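Local coordinates for protein SecB-like chaperone Rv1957 (Mycobacterium tuberculosis, PDB 5MTW) that acts as the chaperone of a toxin-antitoxin-chaperone system, prevents aggregation of the antitoxin HigA1 and is required for neutralisation of the toxin HigB1, at residues 144-147 with 148-152. Residues are numbered along the deposited sequence; the frame is centred on the assembly and turned at random.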
ATOM      1  N   ILE A 144      -6.574  -7.558   4.290  1.00 15.60           N
ATOM      2  CA  ILE A 144      -7.644  -6.749   4.868  1.00 15.68           C
ATOM      3  C   ILE A 144      -7.039  -5.762   5.858  1.00 18.14           C
ATOM      4  O   ILE A 144      -7.356  -4.648   5.860  1.00 17.53           O
ATOM      5  CB  ILE A 144      -8.751  -7.585   5.568  1.00 15.66           C
ATOM      6  CG1 ILE A 144      -9.663  -8.254   4.508  1.00 18.71           C
ATOM      7  CG2 ILE A 144      -9.589  -6.703   6.484  1.00 14.88           C
ATOM      8  CD1 ILE A 144     -10.490  -9.460   5.008  1.00 18.21           C
ATOM      9  N   ARG A 145      -6.131  -6.242   6.672  1.00 16.84           N
ATOM     10  CA  ARG A 145      -5.456  -5.388   7.641  1.00 18.94           C
ATOM     11  C   ARG A 145      -4.610  -4.282   6.955  1.00 17.89           C
ATOM     12  O   ARG A 145      -4.591  -3.129   7.373  1.00 16.51           O
ATOM     13  CB  ARG A 145      -4.534  -6.296   8.487  1.00 17.54           C
ATOM     14  CG  ARG A 145      -3.610  -5.558   9.431  1.00 20.63           C
ATOM     15  CD  ARG A 145      -3.013  -6.617  10.421  1.00 21.55           C
ATOM     16  NE  ARG A 145      -2.010  -6.057  11.370  1.00 22.04           N
ATOM     17  CZ  ARG A 145      -0.720  -5.929  11.123  1.00 25.93           C
ATOM     18  NH1 ARG A 145      -0.197  -6.246   9.941  1.00 28.53           N
ATOM     19  NH2 ARG A 145       0.083  -5.452  12.036  1.00 26.20           N
ATOM     20  N   GLU A 146      -3.905  -4.655   5.888  1.00 17.18           N
ATOM     21  CA  GLU A 146      -3.088  -3.694   5.175  1.00 17.07           C
ATOM     22  C   GLU A 146      -3.984  -2.616   4.523  1.00 16.64           C
ATOM     23  O   GLU A 146      -3.648  -1.445   4.483  1.00 15.51           O
ATOM     24  CB  GLU A 146      -2.191  -4.329   4.125  1.00 20.20           C
ATOM     25  CG  GLU A 146      -1.269  -3.322   3.427  1.00 24.01           C
ATOM     26  CD  GLU A 146      -1.933  -2.568   2.272  1.00 25.44           C
ATOM     27  OE1 GLU A 146      -2.915  -3.074   1.703  1.00 30.01           O
ATOM     28  OE2 GLU A 146      -1.486  -1.442   1.904  1.00 28.13           O
ATOM     29  N   TYR A 147      -5.141  -3.037   4.030  1.00 13.15           N
ATOM     30  CA  TYR A 147      -6.020  -2.111   3.399  1.00 15.16           C
ATOM     31  C   TYR A 147      -6.607  -1.077   4.385  1.00 16.21           C
ATOM     32  O   TYR A 147      -6.765   0.105   4.052  1.00 15.45           O
ATOM     33  CB  TYR A 147      -7.140  -2.909   2.602  1.00 15.16           C
ATOM     34  CG  TYR A 147      -7.967  -1.972   1.839  1.00 18.07           C
ATOM     35  CD1 TYR A 147      -7.426  -1.246   0.769  1.00 22.01           C
ATOM     36  CD2 TYR A 147      -9.287  -1.754   2.157  1.00 20.08           C
ATOM     37  CE1 TYR A 147      -8.182  -0.307   0.065  1.00 19.30           C
ATOM     38  CE2 TYR A 147     -10.039  -0.842   1.469  1.00 19.28           C
ATOM     39  CZ  TYR A 147      -9.479  -0.109   0.421  1.00 20.40           C
ATOM     40  OH  TYR A 147     -10.300   0.870  -0.189  1.00 26.39           O
ATOM     41  N   VAL A 148      -6.964  -1.544   5.589  1.00 16.94           N
ATOM     42  CA  VAL A 148      -7.461  -0.688   6.607  1.00 15.82           C
ATOM     43  C   VAL A 148      -6.411   0.353   7.023  1.00 15.69           C
ATOM     44  O   VAL A 148      -6.711   1.482   7.224  1.00 15.91           O
ATOM     45  CB  VAL A 148      -8.079  -1.465   7.754  1.00 16.02           C
ATOM     46  CG1 VAL A 148      -8.420  -0.578   8.925  1.00 18.11           C
ATOM     47  CG2 VAL A 148      -9.382  -2.166   7.301  1.00 15.89           C
ATOM     48  N   TYR A 149      -5.162  -0.104   7.087  1.00 14.81           N
ATOM     49  CA  TYR A 149      -4.069   0.738   7.508  1.00 16.35           C
ATOM     50  C   TYR A 149      -3.858   1.811   6.427  1.00 16.56           C
ATOM     51  O   TYR A 149      -3.655   2.973   6.714  1.00 15.43           O
ATOM     52  CB  TYR A 149      -2.793  -0.100   7.715  1.00 17.48           C
ATOM     53  CG  TYR A 149      -1.578   0.743   7.928  1.00 19.33           C
ATOM     54  CD1 TYR A 149      -1.281   1.290   9.162  1.00 22.20           C
ATOM     55  CD2 TYR A 149      -0.704   0.991   6.890  1.00 18.78           C
ATOM     56  CE1 TYR A 149      -0.134   2.007   9.344  1.00 19.83           C
ATOM     57  CE2 TYR A 149       0.442   1.733   7.060  1.00 18.20           C
ATOM     58  CZ  TYR A 149       0.727   2.252   8.298  1.00 20.69           C
ATOM     59  OH  TYR A 149       1.896   3.018   8.481  1.00 18.04           O
ATOM     60  N   ASP A 150      -3.920   1.391   5.166  1.00 15.37           N
ATOM     61  CA  ASP A 150      -3.667   2.314   4.038  1.00 15.40           C
ATOM     62  C   ASP A 150      -4.796   3.354   3.946  1.00 17.81           C
ATOM     63  O   ASP A 150      -4.547   4.541   3.808  1.00 15.66           O
ATOM     64  CB  ASP A 150      -3.484   1.564   2.765  1.00 18.42           C
ATOM     65  CG  ASP A 150      -3.449   2.477   1.503  1.00 26.49           C
ATOM     66  OD1 ASP A 150      -4.512   2.841   1.023  1.00 29.49           O
ATOM     67  OD2 ASP A 150      -2.396   2.886   1.027  1.00 29.90           O
ATOM     68  N   LEU A 151      -6.033   2.861   4.058  1.00 15.72           N
ATOM     69  CA  LEU A 151      -7.177   3.734   3.956  1.00 19.21           C
ATOM     70  C   LEU A 151      -7.274   4.740   5.017  1.00 17.49           C
ATOM     71  O   LEU A 151      -7.552   5.976   4.763  1.00 17.04           O
ATOM     72  CB  LEU A 151      -8.426   2.836   3.952  1.00 21.71           C
ATOM     73  CG  LEU A 151      -9.780   3.417   3.628  1.00 27.44           C
ATOM     74  CD1 LEU A 151      -9.896   4.250   2.320  1.00 24.76           C
ATOM     75  CD2 LEU A 151     -10.739   2.200   3.605  1.00 26.10           C
ATOM     76  N   THR A 152      -7.093   4.317   6.256  1.00 14.21           N
ATOM     77  CA  THR A 152      -7.203   5.263   7.307  1.00 14.08           C
ATOM     78  C   THR A 152      -6.159   6.325   7.194  1.00 15.16           C
ATOM     79  O   THR A 152      -6.433   7.448   7.488  1.00 16.39           O
ATOM     80  CB  THR A 152      -7.225   4.594   8.704  1.00 15.60           C
ATOM     81  OG1 THR A 152      -6.096   3.742   8.827  1.00 16.13           O
ATOM     82  CG2 THR A 152      -8.469   3.788   8.844  1.00 16.57           C
TER
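Tyr147 and Leu151, one helical turn apart, meet at an angle: CD2 of Leu151 approaches CE2 of the Tyr147 phenol to 3.8 Å, and Leu151 N donates to Tyr147 O at 2.9 Å. With CG anti to the backbone N (chi1 -174°), the ring is carried forward along the helix to this methyl, while its OH hydrogen-bonds Thr36 and the ring makes an edge-to-face contact with Phe106. Beside this apolar pair, CG2 of Val148 lies 3.5 Å from Ile144 O. All four residues belong to helix 125-154, which packs on the four-stranded antiparallel sheet of the SecB-like fold; Ile144 and Val148 face strands 69-82 and 99-114. Glu146 and Asp150 turn instead towards the subunit interfaces of the homotetramer. They extend alongside each other in a common direction, their carboxylate planes turned 40° apart and Glu146 OE2 4.5 Å from Asp150 OD2. A bend at chi2 (-83°) brings Glu146 OE2 to 3.7 Å from Asp150 CB. Arginines probably offset the like charges: Glu146 forms a salt bridge with Arg154 of the third subunit, Asp150 with Arg154 of its own chain. Further along, Val148 O accepts hydrogen bonds from both Thr152 N and Thr152 OG1, the hydroxyl at 2.8 Å.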